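Local structure of uncharacterized protein (Bacteroides ovatus, 4IRT) at residues R165-L170 / Y229-K234; A179-Y184 / I191-V196; D208-R213 / S236-A241. The protein is of unknown function but is a putative neuraminidase, built around BNR repeats of the beta-propeller clan. All blocks are in the same frame, centred on the assembly; numbering follows the deposited sequence.

Contact 1. Residues R165-L170 / Y229-K234; sequences RVQDIL and YELPIK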
loop_
_atom_site.group_PDB
_atom_site.type_symbol
_atom_site.label_atom_id
_atom_site.label_comp_id
_atom_site.label_asym_id
_atom_site.label_seq_id
_atom_site.Cartn_x
_atom_site.Cartn_y
_atom_site.Cartn_z
ATOM N N ARG A 165 -0.363 -0.703 21.923
ATOM C CA ARG A 165 -1.449 -0.093 21.186
ATOM C C ARG A 165 -1.265 1.433 21.150
ATOM O O ARG A 165 -0.997 2.045 22.181
ATOM C CB ARG A 165 -2.783 -0.457 21.835
ATOM C CG ARG A 165 -3.991 0.070 21.087
ATOM C CD ARG A 165 -4.286 -0.744 19.838
ATOM N NE ARG A 165 -5.146 -1.883 20.183
ATOM C CZ ARG A 165 -4.825 -3.170 20.094
ATOM N NH1 ARG A 165 -3.644 -3.562 19.685
ATOM N NH2 ARG A 165 -5.712 -4.082 20.441
ATOM N N VAL A 166 -1.436 2.033 19.983
ATOM C CA VAL A 166 -1.422 3.500 19.824
ATOM C C VAL A 166 -2.832 4.053 19.733
ATOM O O VAL A 166 -3.197 4.989 20.463
ATOM C CB VAL A 166 -0.604 3.930 18.597
ATOM C CG1 VAL A 166 -0.668 5.443 18.408
ATOM C CG2 VAL A 166 0.843 3.465 18.759
ATOM N N GLN A 167 -3.637 3.492 18.835
ATOM C CA GLN A 167 -5.045 3.857 18.806
ATOM C C GLN A 167 -5.913 2.625 18.665
ATOM O O GLN A 167 -5.676 1.782 17.797
ATOM C CB GLN A 167 -5.374 4.834 17.677
ATOM C CG GLN A 167 -4.681 6.189 17.724
ATOM C CD GLN A 167 -5.073 7.073 18.900
ATOM O OE1 GLN A 167 -6.063 6.834 19.580
ATOM N NE2 GLN A 167 -4.275 8.098 19.151
ATOM N N ASP A 168 -6.886 2.556 19.559
ATOM C CA ASP A 168 -7.976 1.587 19.534
ATOM C C ASP A 168 -9.092 2.060 18.631
ATOM O O ASP A 168 -9.709 1.252 17.951
ATOM C CB ASP A 168 -8.561 1.439 20.951
ATOM C CG ASP A 168 -7.685 0.607 21.847
ATOM O OD1 ASP A 168 -7.439 -0.553 21.469
ATOM O OD2 ASP A 168 -7.250 1.100 22.925
ATOM N N ILE A 169 -9.427 3.345 18.712
ATOM C CA ILE A 169 -10.395 3.917 17.781
ATOM C C ILE A 169 -9.944 5.274 17.230
ATOM O O ILE A 169 -10.016 6.317 17.909
ATOM C CB ILE A 169 -11.805 4.034 18.381
ATOM C CG1 ILE A 169 -12.200 2.749 19.135
ATOM C CG2 ILE A 169 -12.799 4.307 17.261
ATOM C CD1 ILE A 169 -13.637 2.724 19.600
ATOM N N LEU A 170 -9.504 5.245 15.980
ATOM C CA LEU A 170 -9.008 6.412 15.298
ATOM C C LEU A 170 -10.041 6.937 14.313
ATOM O O LEU A 170 -10.315 8.132 14.296
ATOM C CB LEU A 170 -7.713 6.052 14.571
ATOM C CG LEU A 170 -7.008 7.166 13.819
ATOM C CD1 LEU A 170 -6.804 8.404 14.692
ATOM C CD2 LEU A 170 -5.664 6.643 13.327
ATOM N N TYR A 229 -7.526 17.326 15.883
ATOM C CA TYR A 229 -8.757 16.530 15.963
ATOM C C TYR A 229 -9.147 16.137 17.393
ATOM O O TYR A 229 -8.297 15.770 18.227
ATOM C CB TYR A 229 -8.578 15.215 15.200
ATOM C CG TYR A 229 -8.745 15.272 13.714
ATOM C CD1 TYR A 229 -10.009 15.295 13.146
ATOM C CD2 TYR A 229 -7.647 15.144 12.860
ATOM C CE1 TYR A 229 -10.174 15.278 11.788
ATOM C CE2 TYR A 229 -7.813 15.128 11.477
ATOM C CZ TYR A 229 -9.081 15.167 10.942
ATOM O OH TYR A 229 -9.279 15.136 9.572
ATOM N N GLU A 230 -10.443 16.210 17.669
ATOM C CA GLU A 230 -10.997 15.496 18.806
ATOM C C GLU A 230 -11.280 14.095 18.291
ATOM O O GLU A 230 -12.013 13.932 17.303
ATOM C CB GLU A 230 -12.258 16.185 19.300
ATOM C CG GLU A 230 -11.958 17.629 19.694
ATOM C CD GLU A 230 -12.965 18.228 20.663
ATOM O OE1 GLU A 230 -13.363 17.540 21.636
ATOM O OE2 GLU A 230 -13.340 19.404 20.456
ATOM N N LEU A 231 -10.670 13.090 18.915
ATOM C CA LEU A 231 -10.813 11.712 18.451
ATOM C C LEU A 231 -12.066 11.059 19.036
ATOM O O LEU A 231 -12.511 11.409 20.129
ATOM C CB LEU A 231 -9.560 10.871 18.797
ATOM C CG LEU A 231 -8.245 11.454 18.271
ATOM C CD1 LEU A 231 -7.063 10.715 18.865
ATOM C CD2 LEU A 231 -8.203 11.403 16.735
ATOM N N PRO A 232 -12.629 10.076 18.333
ATOM C CA PRO A 232 -12.195 9.550 17.056
ATOM C C PRO A 232 -12.710 10.406 15.898
ATOM O O PRO A 232 -13.565 11.304 16.090
ATOM C CB PRO A 232 -12.837 8.159 17.026
ATOM C CG PRO A 232 -14.071 8.293 17.844
ATOM C CD PRO A 232 -13.704 9.253 18.934
ATOM N N ILE A 233 -12.207 10.127 14.701
ATOM C CA ILE A 233 -12.600 10.921 13.548
ATOM C C ILE A 233 -13.794 10.268 12.898
ATOM O O ILE A 233 -13.718 9.105 12.491
ATOM C CB ILE A 233 -11.458 11.074 12.524
ATOM C CG1 ILE A 233 -10.173 11.551 13.231
ATOM C CG2 ILE A 233 -11.877 12.063 11.441
ATOM C CD1 ILE A 233 -8.936 11.581 12.330
ATOM N N LYS A 234 -14.874 11.041 12.769
ATOM C CA LYS A 234 -16.151 10.603 12.223
ATOM C C LYS A 234 -16.469 11.349 10.923
ATOM O O LYS A 234 -15.790 12.311 10.558
ATOM C CB LYS A 234 -17.286 10.974 13.185
ATOM C CG LYS A 234 -17.172 10.492 14.616
ATOM C CD LYS A 234 -18.367 10.979 15.448
ATOM C CE LYS A 234 -18.312 12.480 15.740
ATOM N NZ LYS A 234 -19.642 13.164 15.654
#

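Contact 2. Residues A179-Y184 / I191-V196; sequences AYWQLY and IHLSWV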
loop_
_atom_site.group_PDB
_atom_site.type_symbol
_atom_site.label_atom_id
_atom_site.label_comp_id
_atom_site.label_asym_id
_atom_site.label_seq_id
_atom_site.Cartn_x
_atom_site.Cartn_y
_atom_site.Cartn_z
ATOM N N ALA A 179 -14.636 2.315 6.654
ATOM C CA ALA A 179 -13.598 3.089 5.963
ATOM C C ALA A 179 -12.584 2.150 5.327
ATOM O O ALA A 179 -12.422 1.013 5.797
ATOM C CB ALA A 179 -12.906 4.000 6.945
ATOM N N TYR A 180 -11.915 2.632 4.264
ATOM C CA TYR A 180 -10.749 2.001 3.669
ATOM C C TYR A 180 -9.686 3.051 3.558
ATOM O O TYR A 180 -9.917 4.110 2.964
ATOM C CB TYR A 180 -11.054 1.425 2.293
ATOM C CG TYR A 180 -12.017 0.292 2.391
ATOM C CD1 TYR A 180 -11.563 -1.011 2.607
ATOM C CD2 TYR A 180 -13.369 0.514 2.292
ATOM C CE1 TYR A 180 -12.464 -2.070 2.724
ATOM C CE2 TYR A 180 -14.276 -0.529 2.405
ATOM C CZ TYR A 180 -13.815 -1.814 2.629
ATOM O OH TYR A 180 -14.740 -2.824 2.754
ATOM N N TRP A 181 -8.532 2.744 4.140
ATOM C CA TRP A 181 -7.481 3.723 4.361
ATOM C C TRP A 181 -6.168 3.355 3.700
ATOM O O TRP A 181 -5.972 2.237 3.276
ATOM C CB TRP A 181 -7.251 3.912 5.873
ATOM C CG TRP A 181 -6.955 2.613 6.602
ATOM C CD1 TRP A 181 -5.779 1.972 6.704
ATOM C CD2 TRP A 181 -7.923 1.812 7.315
ATOM N NE1 TRP A 181 -5.935 0.785 7.431
ATOM C CE2 TRP A 181 -7.250 0.689 7.826
ATOM C CE3 TRP A 181 -9.293 1.946 7.546
ATOM C CZ2 TRP A 181 -7.905 -0.306 8.540
ATOM C CZ3 TRP A 181 -9.937 0.987 8.264
ATOM C CH2 TRP A 181 -9.247 -0.147 8.750
ATOM N N GLN A 182 -5.274 4.333 3.651
ATOM C CA GLN A 182 -3.857 4.179 3.302
ATOM C C GLN A 182 -3.037 5.217 4.054
ATOM O O GLN A 182 -3.563 6.266 4.462
ATOM C CB GLN A 182 -3.625 4.299 1.769
ATOM C CG GLN A 182 -4.225 5.559 1.116
ATOM C CD GLN A 182 -5.670 5.413 0.691
ATOM O OE1 GLN A 182 -6.151 4.311 0.393
ATOM N NE2 GLN A 182 -6.394 6.544 0.672
ATOM N N LEU A 183 -1.776 4.892 4.307
ATOM C CA LEU A 183 -0.894 5.723 5.109
ATOM C C LEU A 183 0.457 5.831 4.459
ATOM O O LEU A 183 0.778 5.077 3.539
ATOM C CB LEU A 183 -0.692 5.163 6.527
ATOM C CG LEU A 183 -1.952 4.971 7.347
ATOM C CD1 LEU A 183 -2.530 3.587 7.151
ATOM C CD2 LEU A 183 -1.750 5.161 8.825
ATOM N N TYR A 184 1.234 6.757 4.982
ATOM C CA TYR A 184 2.614 6.950 4.583
ATOM C C TYR A 184 3.331 7.705 5.686
ATOM O O TYR A 184 2.766 8.635 6.270
ATOM C CB TYR A 184 2.677 7.750 3.299
ATOM C CG TYR A 184 4.039 7.867 2.657
ATOM C CD1 TYR A 184 4.525 6.834 1.860
ATOM C CD2 TYR A 184 4.809 9.034 2.773
ATOM C CE1 TYR A 184 5.764 6.923 1.233
ATOM C CE2 TYR A 184 6.053 9.138 2.141
ATOM C CZ TYR A 184 6.512 8.063 1.346
ATOM O OH TYR A 184 7.724 8.117 0.695
ATOM N N ILE A 191 3.241 10.848 10.258
ATOM C CA ILE A 191 2.361 9.791 9.764
ATOM C C ILE A 191 1.193 10.455 9.063
ATOM O O ILE A 191 0.443 11.222 9.695
ATOM C CB ILE A 191 1.799 8.919 10.906
ATOM C CG1 ILE A 191 2.923 8.318 11.759
ATOM C CG2 ILE A 191 0.879 7.849 10.340
ATOM C CD1 ILE A 191 2.432 7.726 13.064
ATOM N N HIS A 192 1.022 10.132 7.779
ATOM C CA HIS A 192 -0.102 10.603 7.006
ATOM C C HIS A 192 -1.138 9.511 6.890
ATOM O O HIS A 192 -0.793 8.347 6.760
ATOM C CB HIS A 192 0.354 11.029 5.597
ATOM C CG HIS A 192 1.365 12.129 5.604
ATOM N ND1 HIS A 192 1.011 13.447 5.464
ATOM C CD2 HIS A 192 2.710 12.117 5.775
ATOM C CE1 HIS A 192 2.089 14.208 5.546
ATOM N NE2 HIS A 192 3.139 13.422 5.717
ATOM N N LEU A 193 -2.406 9.899 6.887
ATOM C CA LEU A 193 -3.525 8.960 6.777
ATOM C C LEU A 193 -4.621 9.544 5.909
ATOM O O LEU A 193 -5.068 10.664 6.143
ATOM C CB LEU A 193 -4.093 8.716 8.185
ATOM C CG LEU A 193 -5.430 7.988 8.331
ATOM C CD1 LEU A 193 -5.342 6.552 7.888
ATOM C CD2 LEU A 193 -5.865 8.056 9.785
ATOM N N SER A 194 -5.071 8.782 4.919
ATOM C CA SER A 194 -6.259 9.152 4.119
ATOM C C SER A 194 -7.162 7.933 3.953
ATOM O O SER A 194 -6.720 6.764 4.116
ATOM C CB SER A 194 -5.881 9.728 2.760
ATOM O OG SER A 194 -5.056 8.849 2.036
ATOM N N TRP A 195 -8.430 8.196 3.629
ATOM C CA TRP A 195 -9.425 7.139 3.522
ATOM C C TRP A 195 -10.636 7.575 2.746
ATOM O O TRP A 195 -10.843 8.759 2.556
ATOM C CB TRP A 195 -9.846 6.631 4.907
ATOM C CG TRP A 195 -10.633 7.548 5.763
ATOM C CD1 TRP A 195 -12.020 7.544 5.921
ATOM C CD2 TRP A 195 -10.134 8.549 6.666
ATOM N NE1 TRP A 195 -12.386 8.492 6.842
ATOM C CE2 TRP A 195 -11.260 9.120 7.319
ATOM C CE3 TRP A 195 -8.859 9.057 6.952
ATOM C CZ2 TRP A 195 -11.143 10.181 8.222
ATOM C CZ3 TRP A 195 -8.735 10.117 7.893
ATOM C CH2 TRP A 195 -9.869 10.652 8.511
ATOM N N VAL A 196 -11.418 6.593 2.320
ATOM C CA VAL A 196 -12.749 6.806 1.754
ATOM C C VAL A 196 -13.729 6.138 2.702
ATOM O O VAL A 196 -13.378 5.191 3.441
ATOM C CB VAL A 196 -12.904 6.195 0.332
ATOM C CG1 VAL A 196 -11.771 6.702 -0.581
ATOM C CG2 VAL A 196 -12.950 4.676 0.381
#

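Contact 3. Residues D208-R213 / S236-A241; sequences DICYAR and SNAEYA. With EDO (1,2-ethanediol), chain M.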
loop_
_atom_site.group_PDB
_atom_site.type_symbol
_atom_site.label_atom_id
_atom_site.label_comp_id
_atom_site.label_asym_id
_atom_site.label_seq_id
_atom_site.Cartn_x
_atom_site.Cartn_y
_atom_site.Cartn_z
ATOM N N ASP A 208 -16.148 10.062 -0.866
ATOM C CA ASP A 208 -15.234 11.033 -0.250
ATOM C C ASP A 208 -13.802 10.528 -0.042
ATOM O O ASP A 208 -13.548 9.324 -0.012
ATOM C CB ASP A 208 -15.811 11.539 1.097
ATOM C CG ASP A 208 -17.138 12.253 0.923
ATOM O OD1 ASP A 208 -17.251 13.144 0.041
ATOM O OD2 ASP A 208 -18.089 11.921 1.668
ATOM N N ILE A 209 -12.883 11.486 0.042
ATOM C CA ILE A 209 -11.503 11.265 0.450
ATOM C C ILE A 209 -11.189 12.183 1.619
ATOM O O ILE A 209 -11.258 13.424 1.491
ATOM C CB ILE A 209 -10.495 11.518 -0.702
ATOM C CG1 ILE A 209 -10.897 10.689 -1.943
ATOM C CG2 ILE A 209 -9.077 11.172 -0.240
ATOM C CD1 ILE A 209 -9.944 10.765 -3.125
ATOM N N CYS A 210 -10.807 11.579 2.737
ATOM C CA CYS A 210 -10.559 12.303 3.985
ATOM C C CYS A 210 -9.079 12.167 4.393
ATOM O O CYS A 210 -8.374 11.308 3.903
ATOM C CB CYS A 210 -11.458 11.764 5.107
ATOM S SG CYS A 210 -13.245 11.971 4.810
ATOM N N TYR A 211 -8.627 12.991 5.333
ATOM C CA TYR A 211 -7.202 13.094 5.625
ATOM C C TYR A 211 -6.953 13.452 7.089
ATOM O O TYR A 211 -7.687 14.225 7.659
ATOM C CB TYR A 211 -6.576 14.167 4.743
ATOM C CG TYR A 211 -5.122 14.419 5.049
ATOM C CD1 TYR A 211 -4.128 13.578 4.532
ATOM C CD2 TYR A 211 -4.730 15.483 5.835
ATOM C CE1 TYR A 211 -2.793 13.789 4.824
ATOM C CE2 TYR A 211 -3.396 15.688 6.147
ATOM C CZ TYR A 211 -2.425 14.862 5.617
ATOM O OH TYR A 211 -1.086 15.082 5.865
ATOM N N ALA A 212 -5.883 12.905 7.652
ATOM C CA ALA A 212 -5.366 13.339 8.917
ATOM C C ALA A 212 -3.882 13.064 8.965
ATOM O O ALA A 212 -3.388 12.248 8.200
ATOM C CB ALA A 212 -6.065 12.606 10.053
ATOM N N ARG A 213 -3.179 13.771 9.839
ATOM C CA ARG A 213 -1.750 13.493 10.081
ATOM C C ARG A 213 -1.342 13.645 11.534
ATOM O O ARG A 213 -1.958 14.382 12.288
ATOM C CB ARG A 213 -0.859 14.345 9.181
ATOM C CG ARG A 213 -1.081 15.855 9.304
ATOM C CD ARG A 213 0.038 16.561 8.547
ATOM N NE ARG A 213 -0.191 17.995 8.325
ATOM C CZ ARG A 213 -0.275 18.575 7.138
ATOM N NH1 ARG A 213 -0.218 17.864 6.016
ATOM N NH2 ARG A 213 -0.434 19.879 7.076
ATOM N N SER A 236 -18.630 13.550 10.497
ATOM C CA SER A 236 -18.893 14.950 10.731
ATOM C C SER A 236 -17.656 15.827 10.896
ATOM O O SER A 236 -17.703 16.967 10.463
ATOM C CB SER A 236 -19.814 15.137 11.940
ATOM O OG SER A 236 -19.162 14.703 13.112
ATOM N N ASN A 237 -16.584 15.332 11.513
ATOM C CA ASN A 237 -15.414 16.180 11.820
ATOM C C ASN A 237 -14.202 15.932 10.944
ATOM O O ASN A 237 -13.201 16.662 11.039
ATOM C CB ASN A 237 -15.040 16.106 13.332
ATOM C CG ASN A 237 -14.642 14.709 13.784
ATOM O OD1 ASN A 237 -15.114 13.716 13.244
ATOM N ND2 ASN A 237 -13.769 14.632 14.779
ATOM N N ALA A 238 -14.281 14.921 10.087
ATOM C CA ALA A 238 -13.150 14.593 9.221
ATOM C C ALA A 238 -12.817 15.769 8.308
ATOM O O ALA A 238 -13.718 16.498 7.891
ATOM C CB ALA A 238 -13.472 13.376 8.381
ATOM N N GLU A 239 -11.534 15.894 7.965
ATOM C CA GLU A 239 -11.100 16.807 6.948
ATOM C C GLU A 239 -11.359 16.159 5.588
ATOM O O GLU A 239 -10.853 15.074 5.318
ATOM C CB GLU A 239 -9.613 17.170 7.082
ATOM C CG GLU A 239 -9.189 18.161 5.993
ATOM C CD GLU A 239 -7.755 18.636 6.051
ATOM O OE1 GLU A 239 -6.959 18.202 6.933
ATOM O OE2 GLU A 239 -7.437 19.481 5.166
ATOM N N TYR A 240 -12.104 16.843 4.720
ATOM C CA TYR A 240 -12.341 16.360 3.367
ATOM C C TYR A 240 -11.292 16.897 2.407
ATOM O O TYR A 240 -11.309 18.069 2.023
ATOM C CB TYR A 240 -13.784 16.671 2.937
ATOM C CG TYR A 240 -14.718 15.769 3.736
ATOM C CD1 TYR A 240 -15.076 16.093 5.057
ATOM C CD2 TYR A 240 -15.132 14.547 3.229
ATOM C CE1 TYR A 240 -15.854 15.232 5.829
ATOM C CE2 TYR A 240 -15.938 13.690 3.982
ATOM C CZ TYR A 240 -16.287 14.037 5.283
ATOM O OH TYR A 240 -17.042 13.158 6.023
ATOM N N ALA A 241 -10.411 16.009 1.978
ATOM C CA ALA A 241 -9.455 16.332 0.925
ATOM C C ALA A 241 -10.146 16.486 -0.433
ATOM O O ALA A 241 -9.768 17.351 -1.235
ATOM C CB ALA A 241 -8.362 15.291 0.848
HETATM C C1 EDO M . -1.026 21.014 11.001
HETATM O O1 EDO M . -1.122 19.677 10.464
HETATM C C2 EDO M . 0.318 21.683 10.722
HETATM O O2 EDO M . 0.530 21.760 9.307
#

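Contact 1. Residues R165-L170 / Y229-K234
The carboxamide of Gln167 meets Leu231 through its nitrogen, NE2 lying 3.8 Å from CD1, and the two side chains cross at about a right angle. That amide N-H is turned to the carbonyl of Gly218, so the methyl group is a neighbour and not its polar partner. On the opposing segment the Tyr229 ring carries CD1 of Ile233 on one face, over its centre and 3.6 Å above the plane. The guanidinium of Arg165 receives Asp168 OD1 at its edge, in plane, with NE and OD1 2.9 Å apart in a salt bridge; seen from the carboxylate, NE comes from above the plane. Between the segments a single backbone bond, Ile233 N to Leu170 O at 2.8 Å, is almost straight at 174°. Beside it CB of Pro232, which follows a cis peptide, sits 3.5 Å from Ile169 O. CB of Leu170 points away from the partner segment, yet the end of the side chain comes nearer, CD1 lying 3.9 Å from Leu231 CD2. The contact joins the exit of strand 162-167 to the loop between strands 206-214 and 239-242 of the next sheet: strand 162-167 ends in a classic beta bulge, where Val166 and Gln167 both face Met153 of strand 151-157, while Leu170 and Ile233 rest on Leu193 and Trp195 of strand 191-198.

Contact 2. Residues A179-Y184 / I191-V196
Gln182 reaches across the hairpin to Ser194, its opposite number in a hydrogen-bonded antiparallel pair, and its side chain can be followed atom by atom. CB leaves on the face shared with Tyr180, Tyr184, His192, Ser194 and Val196. CG of Gln182 stands between the backbone N and the carbonyl carbon (chi1 52°), a crowded position that sets it 3.5 Å from Ser194 OG. The bend at chi2 (-87°) then sets CD of Gln182 3.7 Å from Ser194 OG. At the tip Gln182 NE2 donates to Ser194 OG over 3.0 Å, a fairly straight bond (160°) with the hydroxyl oxygen close to the amide plane, and OE1 accepts from the backbone N of Thr254. Both ends of this buried amide are thus engaged, which fixes its rotation. On the other face the side chains meet across the hairpin through carbon atoms. Leu193 CD1 fits against Leu183 CG and Trp181 CB, 3.8 Å from each, and the two leucines lie side by side, pointing the same way. Next to them the non-hydrogen-bonded pair Trp181 and Trp195 brings its CA atoms to 4.0 Å, while Ala179 CB approaches CD1 of Trp195 at 3.8 Å. Main-chain bonds run in pairs from Tyr180 and Val196 to Tyr184 and His192; Tyr184 O, which accepts His192 N at 2.7 Å, also lies at the edge of the imidazole near CD2, while ND1 and NE2 bond to Tyr211 OH and Asp186 OD2. The hairpin is a worked case of blade packing in a propeller. Its Trp181 and Leu183 face strands 124-131 and 137-143 of the preceding sheet, whereas His192 and Ser194 press on strand 255-258 of the following one, and strand 206-214 continues its own sheet beyond strand 191-198.

Contact 3. Residues D208-R213 / S236-A241
A peripheral edge of a four-stranded propeller sheet is joined where Cys210 meets Tyr240, in a non-hydrogen-bonded antiparallel pair with a sulfur-aromatic contact. Cys210 SG stands over one face of the ring, 3.7 Å from its centroid and offset toward the rim, where CE2 is only 3.3 Å away. With SG anti to the carbonyl carbon (chi1 -62°), the same sulfur also reaches Ala238 CB at 3.8 Å. Asp208 comes to the ring from a different side: its CB lies at the edge, in plane, 3.6 Å from CE2. Its carboxylate is turned to the backbone N of Leu244, and Tyr240 OH to Leu235 O and Trp197 NE1. Strand 239-242 is the last of its antiparallel sheet, and its pairing here is short and irregular, for the chain turns a corner at Ala241. Tyr211 N donates to Glu239 O at 3.0 Å through a bent bond, and Ala241 N gives Ile209 O only a weak one. Glu239, extended beside the Tyr211 ring, places OE1 at the ring edge 3.7 Å from CD2, with carboxylate and ring planes 85° apart; OE2 is taken up by Thr224 and Trp290. Tyr211 OH, bonded to His192 ND1, also accepts Arg213 NH1 at 2.9 Å. Arg213 NE and NH2 grip the two oxygens of a 1,2-ethanediol, probably from the crystallisation liquor, which also bonds to Lys223 O.

In the fold
Followed from the N terminus, the chain finishes the sheet of strands 124-131 to 162-167 and at 165-170 opens contact 1. Contact 2 closes first, as the short hairpin of strands 178-185 and 191-198, nested inside the loop of contact 1. Strand 206-214 then opens contact 3; residues 229-234 return to close contact 1, and 236-241 close contact 3, so these two loops cross. Contacts 2 and 3 follow in series across one sheet, where Leu193 O pairs with Ala212 N between neighbouring strands. Tyr229 OH bonds to Tyr211 O and Glu239 N, tying the 229-234 loop to the last two strands of the sheet.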